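Dot/Icm T4SS effector (Legionella pneumophila, PDB 6VVE) is an effector kinase that Legionella pneumophila delivers through its Dot/Icm secretion system and that is activated by host inositol hexakisphosphate. Local coordinates at residues L167-K170 with E171-A175; R216-E219 with L220-K223; P242-E245 with E246-I250. One frame throughout, in Å; residues are numbered along the deposited sequence.

Interaction 1. Residues L167-K170 with E171-A175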
loop_
_atom_site.group_PDB
_atom_site.type_symbol
_atom_site.label_atom_id
_atom_site.label_comp_id
_atom_site.label_asym_id
_atom_site.label_seq_id
_atom_site.Cartn_x
_atom_site.Cartn_y
_atom_site.Cartn_z
ATOM N N LEU A 167 11.395 0.004 -1.959
ATOM C CA LEU A 167 11.815 -1.088 -1.083
ATOM C C LEU A 167 10.725 -1.420 -0.068
ATOM O O LEU A 167 10.535 -2.584 0.303
ATOM C CB LEU A 167 13.115 -0.721 -0.374
ATOM C CG LEU A 167 14.345 -0.582 -1.272
ATOM C CD1 LEU A 167 15.534 -0.101 -0.472
ATOM C CD2 LEU A 167 14.654 -1.887 -1.982
ATOM N N ALA A 168 9.998 -0.406 0.401
ATOM C CA ALA A 168 8.861 -0.679 1.279
ATOM C C ALA A 168 7.772 -1.450 0.538
ATOM O O ALA A 168 7.165 -2.380 1.090
ATOM C CB ALA A 168 8.304 0.628 1.843
ATOM N N LEU A 169 7.502 -1.067 -0.716
ATOM C CA LEU A 169 6.502 -1.788 -1.499
ATOM C C LEU A 169 6.957 -3.214 -1.787
ATOM O O LEU A 169 6.133 -4.144 -1.813
ATOM C CB LEU A 169 6.221 -1.045 -2.795
ATOM C CG LEU A 169 5.213 -1.673 -3.756
ATOM C CD1 LEU A 169 3.874 -1.867 -3.065
ATOM C CD2 LEU A 169 5.062 -0.803 -5.010
ATOM N N LYS A 170 8.263 -3.409 -2.000
ATOM C CA LYS A 170 8.781 -4.755 -2.219
ATOM C C LYS A 170 8.561 -5.633 -0.996
ATOM O O LYS A 170 8.191 -6.809 -1.122
ATOM C CB LYS A 170 10.265 -4.699 -2.558
ATOM C CG LYS A 170 10.886 -6.061 -2.847
ATOM C CD LYS A 170 12.390 -5.941 -3.085
ATOM C CE LYS A 170 13.011 -7.299 -3.391
ATOM N NZ LYS A 170 12.744 -8.295 -2.325
ATOM N N GLU A 171 8.792 -5.085 0.199
ATOM C CA GLU A 171 8.504 -5.828 1.425
ATOM C C GLU A 171 7.041 -6.248 1.454
ATOM O O GLU A 171 6.710 -7.369 1.857
ATOM C CB GLU A 171 8.850 -4.966 2.643
ATOM C CG GLU A 171 9.246 -5.744 3.877
ATOM C CD GLU A 171 9.860 -4.859 4.950
ATOM O OE1 GLU A 171 10.110 -3.667 4.671
ATOM O OE2 GLU A 171 10.094 -5.357 6.074
ATOM N N LEU A 172 6.152 -5.364 1.000
ATOM C CA LEU A 172 4.742 -5.714 0.886
ATOM C C LEU A 172 4.532 -6.827 -0.137
ATOM O O LEU A 172 3.885 -7.845 0.152
ATOM C CB LEU A 172 3.943 -4.470 0.499
ATOM C CG LEU A 172 2.422 -4.573 0.547
ATOM C CD1 LEU A 172 1.937 -4.556 1.991
ATOM C CD2 LEU A 172 1.785 -3.444 -0.260
ATOM N N ASN A 173 5.101 -6.661 -1.336
ATOM C CA ASN A 173 4.925 -7.658 -2.384
ATOM C C ASN A 173 5.513 -9.003 -1.968
ATOM O O ASN A 173 4.926 -10.056 -2.246
ATOM C CB ASN A 173 5.572 -7.184 -3.690
ATOM C CG ASN A 173 4.985 -5.871 -4.207
ATOM O OD1 ASN A 173 5.639 -5.140 -4.949
ATOM N ND2 ASN A 173 3.742 -5.574 -3.821
ATOM N N ASP A 174 6.681 -8.991 -1.308
ATOM C CA ASP A 174 7.300 -10.246 -0.895
ATOM C C ASP A 174 6.380 -11.070 -0.008
ATOM O O ASP A 174 6.498 -12.304 0.026
ATOM C CB ASP A 174 8.620 -9.977 -0.165
ATOM C CG ASP A 174 9.718 -9.505 -1.102
ATOM O OD1 ASP A 174 9.522 -9.574 -2.331
ATOM O OD2 ASP A 174 10.777 -9.068 -0.604
ATOM N N ALA A 175 5.466 -10.419 0.706
ATOM C CA ALA A 175 4.534 -11.078 1.603
ATOM C C ALA A 175 3.214 -11.466 0.937
ATOM O O ALA A 175 2.327 -12.032 1.611
ATOM C CB ALA A 175 4.248 -10.167 2.811
#
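The carbonyl oxygen of Leu169 stands over one face of the Asn173 amide, with Leu169 O only 3.2 Å from Asn173 CG. One residue further along, Lys170 O lies likewise over a face of the Asp174 carboxylate, 3.1 Å from Asp174 CG. In the plane of the carboxylate, Lys170 NZ reaches the syn lone pair of Asp174 OD2 at 2.7 Å, forming an i to i+4 salt bridge. The lysine chain runs extended and turns only at its end (chi4 -56°), which swings the ammonium group toward the acid; the same lysine makes a cation-pi contact with Trp232. The Asn173 amide instead points off the helix: OD1 accepts from Trp232 N and ND2 donates to Tyr177 O, so both ends are engaged and its rotation is fixed. On the apolar side, Leu169 CD1 meets Leu172 CD2 at 3.8 Å. Backbone bonds of the ordinary helical kind join the two halves, including Asp174 N to Lys170 O at 2.7 Å. This is the last part of helix 159-174. Leu172 packs on Phe118 and Leu119 of helix 102-121, Leu169 on Gln231 and Trp232 of helix 231-239, and Leu167 and Lys170 on Leu290 of helix 288-299.

Interaction 2. Residues R216-E219 with L220-K223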
loop_
_atom_site.group_PDB
_atom_site.type_symbol
_atom_site.label_atom_id
_atom_site.label_comp_id
_atom_site.label_asym_id
_atom_site.label_seq_id
_atom_site.Cartn_x
_atom_site.Cartn_y
_atom_site.Cartn_z
ATOM N N ARG A 216 -7.238 -18.854 -6.162
ATOM C CA ARG A 216 -7.879 -19.101 -7.443
ATOM C C ARG A 216 -6.830 -19.422 -8.500
ATOM O O ARG A 216 -5.698 -18.917 -8.462
ATOM C CB ARG A 216 -8.714 -17.889 -7.864
ATOM C CG ARG A 216 -9.812 -17.549 -6.871
ATOM C CD ARG A 216 -10.585 -16.302 -7.278
ATOM N NE ARG A 216 -11.622 -15.967 -6.301
ATOM C CZ ARG A 216 -12.352 -14.857 -6.329
ATOM N NH1 ARG A 216 -12.171 -13.959 -7.290
ATOM N NH2 ARG A 216 -13.268 -14.646 -5.394
ATOM N N VAL A 217 -7.220 -20.268 -9.457
ATOM C CA VAL A 217 -6.292 -20.812 -10.438
ATOM C C VAL A 217 -6.691 -20.470 -11.870
ATOM O O VAL A 217 -6.170 -21.065 -12.810
ATOM C CB VAL A 217 -6.144 -22.337 -10.269
ATOM C CG1 VAL A 217 -5.501 -22.665 -8.908
ATOM C CG2 VAL A 217 -7.490 -23.038 -10.398
ATOM N N ASP A 218 -7.608 -19.527 -12.059
ATOM C CA ASP A 218 -7.881 -19.051 -13.407
ATOM C C ASP A 218 -6.671 -18.269 -13.924
ATOM O O ASP A 218 -5.798 -17.848 -13.159
ATOM C CB ASP A 218 -9.130 -18.172 -13.441
ATOM C CG ASP A 218 -9.008 -16.956 -12.550
ATOM O OD1 ASP A 218 -8.893 -17.128 -11.309
ATOM O OD2 ASP A 218 -9.018 -15.823 -13.087
ATOM N N GLU A 219 -6.625 -18.085 -15.244
ATOM C CA GLU A 219 -5.484 -17.415 -15.861
ATOM C C GLU A 219 -5.298 -16.011 -15.299
ATOM O O GLU A 219 -4.189 -15.627 -14.913
ATOM C CB GLU A 219 -5.665 -17.366 -17.376
ATOM C CG GLU A 219 -4.401 -17.000 -18.131
ATOM C CD GLU A 219 -4.638 -16.831 -19.624
ATOM O OE1 GLU A 219 -5.778 -16.499 -20.018
ATOM O OE2 GLU A 219 -3.682 -17.030 -20.406
ATOM N N LEU A 220 -6.383 -15.236 -15.222
ATOM C CA LEU A 220 -6.276 -13.850 -14.772
ATOM C C LEU A 220 -5.708 -13.768 -13.359
ATOM O O LEU A 220 -4.809 -12.962 -13.080
ATOM C CB LEU A 220 -7.644 -13.173 -14.841
ATOM C CG LEU A 220 -7.748 -11.747 -14.305
ATOM C CD1 LEU A 220 -6.770 -10.816 -15.014
ATOM C CD2 LEU A 220 -9.182 -11.232 -14.462
ATOM N N SER A 221 -6.235 -14.581 -12.444
ATOM C CA SER A 221 -5.761 -14.530 -11.065
ATOM C C SER A 221 -4.274 -14.860 -10.988
ATOM O O SER A 221 -3.519 -14.195 -10.271
ATOM C CB SER A 221 -6.575 -15.495 -10.199
ATOM O OG SER A 221 -7.948 -15.125 -10.177
ATOM N N ARG A 222 -3.836 -15.881 -11.727
ATOM C CA ARG A 222 -2.439 -16.296 -11.663
ATOM C C ARG A 222 -1.514 -15.214 -12.209
ATOM O O ARG A 222 -0.439 -14.963 -11.653
ATOM C CB ARG A 222 -2.246 -17.604 -12.434
ATOM C CG ARG A 222 -2.772 -18.845 -11.716
ATOM C CD ARG A 222 -2.411 -20.107 -12.500
ATOM N NE ARG A 222 -3.326 -20.343 -13.607
ATOM C CZ ARG A 222 -3.046 -21.088 -14.670
ATOM N NH1 ARG A 222 -1.859 -21.671 -14.782
ATOM N NH2 ARG A 222 -3.951 -21.240 -15.629
ATOM N N LYS A 223 -1.914 -14.554 -13.296
ATOM C CA LYS A 223 -1.100 -13.467 -13.826
ATOM C C LYS A 223 -1.086 -12.281 -12.870
ATOM O O LYS A 223 -0.041 -11.655 -12.668
ATOM C CB LYS A 223 -1.611 -13.047 -15.199
ATOM C CG LYS A 223 -1.388 -14.094 -16.277
ATOM C CD LYS A 223 -2.044 -13.691 -17.594
ATOM C CE LYS A 223 -1.716 -14.686 -18.707
ATOM N NZ LYS A 223 -2.461 -14.380 -19.966
#
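Asp218 and Ser221 meet through two hydrogen bonds, one for each carboxylate oxygen; the one from Ser221 N is the capping bond, and the hydroxyl bond is added to it. Ser221 N donates to Asp218 OD2 at 3.1 Å, arriving from above the carboxylate plane, 59° out of it. The serine hydroxyl donates to Asp218 OD1, and the distance from OG to OD1 is very short at 2.5 Å. A chi1 of 60° sets the aspartate's CG between its own backbone N and carbonyl carbon, and this folds the carboxylate back over the first turn. With both oxygens engaged by one residue, the acid has little freedom to rotate. Its negative charge lies at the N-terminal end of the helix, where it would be expected to interact favourably with the helix dipole.

Glu219 and Lys223 lie side by side and point the same way, and their ends join in a salt bridge whose hydrogen bond is weak, with Glu219 OE2 and Lys223 NZ 3.0 Å apart. The aliphatic parts follow each other too, Glu219 CG lying 3.6 Å from Lys223 CE. Arg222 bends at chi3 (-81°), so that NE turns back to Val217 O in a weak hydrogen bond of 3.0 Å, while its NH1 forms a salt bridge with Asp265.

Backbone bonds then start the helix: Arg222 N donates to Asp218 O at 3.1 Å, and Lys223 N to Glu219 O. Taken together, this is a classic N-cap, in which an aspartate just before helix 219-229 caps the backbone N-H of the third helical residue on the surface of the protein.

Interaction 3. Residues P242-E245 with E246-I250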
loop_
_atom_site.group_PDB
_atom_site.type_symbol
_atom_site.label_atom_id
_atom_site.label_comp_id
_atom_site.label_asym_id
_atom_site.label_seq_id
_atom_site.Cartn_x
_atom_site.Cartn_y
_atom_site.Cartn_z
ATOM N N PRO A 242 16.866 1.338 -16.882
ATOM C CA PRO A 242 18.300 1.135 -17.126
ATOM C C PRO A 242 18.792 1.997 -18.281
ATOM O O PRO A 242 18.045 2.343 -19.196
ATOM C CB PRO A 242 18.406 -0.357 -17.472
ATOM C CG PRO A 242 17.088 -0.965 -17.067
ATOM C CD PRO A 242 16.069 0.137 -17.176
ATOM N N THR A 243 20.078 2.333 -18.231
ATOM C CA THR A 243 20.716 3.205 -19.206
ATOM C C THR A 243 21.963 2.528 -19.753
ATOM O O THR A 243 22.735 1.927 -19.000
ATOM C CB THR A 243 21.084 4.559 -18.571
ATOM O OG1 THR A 243 19.897 5.335 -18.370
ATOM C CG2 THR A 243 22.034 5.321 -19.457
ATOM N N ASP A 244 22.157 2.630 -21.063
ATOM C CA ASP A 244 23.291 2.015 -21.725
ATOM C C ASP A 244 24.387 3.056 -21.961
ATOM O O ASP A 244 24.323 4.187 -21.473
ATOM C CB ASP A 244 22.847 1.352 -23.035
ATOM C CG ASP A 244 22.414 2.357 -24.091
ATOM O OD1 ASP A 244 22.415 3.578 -23.817
ATOM O OD2 ASP A 244 22.069 1.917 -25.207
ATOM N N GLU A 245 25.403 2.674 -22.735
ATOM C CA GLU A 245 26.538 3.564 -22.959
ATOM C C GLU A 245 26.107 4.878 -23.597
ATOM O O GLU A 245 26.671 5.938 -23.294
ATOM C CB GLU A 245 27.580 2.866 -23.832
ATOM C CG GLU A 245 28.186 1.624 -23.204
ATOM C CD GLU A 245 29.194 0.942 -24.113
ATOM O OE1 GLU A 245 29.275 1.315 -25.305
ATOM O OE2 GLU A 245 29.907 0.034 -23.632
ATOM N N GLU A 246 25.112 4.832 -24.481
ATOM C CA GLU A 246 24.663 6.016 -25.203
ATOM C C GLU A 246 23.704 6.883 -24.393
ATOM O O GLU A 246 23.108 7.810 -24.954
ATOM C CB GLU A 246 23.990 5.602 -26.515
ATOM C CG GLU A 246 24.876 4.809 -27.460
ATOM C CD GLU A 246 25.855 5.687 -28.222
ATOM O OE1 GLU A 246 25.816 6.925 -28.049
ATOM O OE2 GLU A 246 26.665 5.137 -29.001
ATOM N N ASP A 247 23.541 6.607 -23.100
ATOM C CA ASP A 247 22.585 7.326 -22.260
ATOM C C ASP A 247 21.157 7.153 -22.773
ATOM O O ASP A 247 20.317 8.046 -22.637
ATOM C CB ASP A 247 22.944 8.813 -22.163
ATOM C CG ASP A 247 22.134 9.541 -21.099
ATOM O OD1 ASP A 247 22.220 9.152 -19.918
ATOM O OD2 ASP A 247 21.408 10.498 -21.450
ATOM N N HIS A 248 20.870 5.998 -23.363
ATOM C CA HIS A 248 19.562 5.698 -23.936
ATOM C C HIS A 248 18.865 4.635 -23.100
ATOM O O HIS A 248 19.473 3.621 -22.745
ATOM C CB HIS A 248 19.702 5.250 -25.390
ATOM C CG HIS A 248 20.105 6.358 -26.315
ATOM N ND1 HIS A 248 20.681 6.133 -27.546
ATOM C CD2 HIS A 248 20.018 7.704 -26.182
ATOM C CE1 HIS A 248 20.929 7.290 -28.132
ATOM N NE2 HIS A 248 20.539 8.260 -27.324
ATOM N N ARG A 249 17.593 4.877 -22.792
ATOM C CA ARG A 249 16.870 4.048 -21.844
ATOM C C ARG A 249 16.549 2.685 -22.444
ATOM O O ARG A 249 16.109 2.571 -23.590
ATOM C CB ARG A 249 15.585 4.756 -21.412
ATOM C CG ARG A 249 15.781 5.886 -20.408
ATOM C CD ARG A 249 16.683 6.979 -20.947
ATOM N NE ARG A 249 16.673 8.168 -20.098
ATOM C CZ ARG A 249 17.364 9.277 -20.352
ATOM N NH1 ARG A 249 18.137 9.355 -21.430
ATOM N NH2 ARG A 249 17.287 10.311 -19.524
ATOM N N ILE A 250 16.781 1.644 -21.650
ATOM C CA ILE A 250 16.554 0.266 -22.062
ATOM C C ILE A 250 15.114 -0.112 -21.749
ATOM O O ILE A 250 14.575 0.251 -20.696
ATOM C CB ILE A 250 17.542 -0.688 -21.357
ATOM C CG1 ILE A 250 18.992 -0.334 -21.736
ATOM C CG2 ILE A 250 17.234 -2.135 -21.695
ATOM C CD1 ILE A 250 19.252 -0.277 -23.221
#
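Asp244 and Ile250 cross at about a right angle, with Ile250 CD1 lying 4.0 Å from Asp244 CB. The two residues belong to opposite arms of a tight reversal whose end-to-end directions differ by 156°. Next to them Pro242 and Ile250 bring their CB atoms to 4.0 Å, so the isoleucine spans the apolar side of the arm from the proline ring to the aspartate. Asp244 turns its carboxylate into the bend. With CG tucked in over its own backbone (chi1 68°), the side chain presents OD1 to His248 N, which it accepts at 2.9 Å, on its syn side and 30° out of the carboxylate plane. This bond ties the side chain across the loop to the start of the returning arm. The imidazole of His248 leads away from the first arm, and the carbonyl oxygen of Glu246 stands over one of its faces, offset toward the rim. Thr243 and Asp247 meet obliquely, the methyl CG2 of Thr243 lying 3.5 Å from Asp247 CA. The Asp247 carboxylate pairs with Arg249 of its own arm, Asp247 OD2 being 3.5 Å from Arg249 NH1.

The backbone supplies the frame. Ile250 N donates to Pro242 O at 2.8 Å, and Asp244 N makes a weak bond to His248 O; between them Thr243 and Arg249 face each other as a non-hydrogen-bonded pair. Asp247 N closes on Asp244 O at 3.0 Å. Asp247 itself adopts a left-handed backbone conformation. A type I turn followed by a left-handed residue, with both Asp247 and His248 set against Asp244, is the signature of a short beta hairpin closed by a type I turn and G1 bulge, here placed between helices 231-239 and 253-262.

How the interactions relate
Read from the N terminus, the three contacts follow one another in series; none encloses or crosses another, and each joins residues adjacent along the chain. Interaction 1 lies at the end of helix 159-174, within the body of the fold. Interaction 2 starts helix 219-229, and interaction 3 reverses the chain between helices 231-239 and 253-262. Only the last closes a loop, a short hairpin; the others shape a helix end and a helix start. Their centres lie about 21 Å (1 and 2), 27 Å (1 and 3) and 35 Å (2 and 3) apart. Helix 231-239, which packs on interaction 1 and leads into interaction 3, connects these two parts of the helical region.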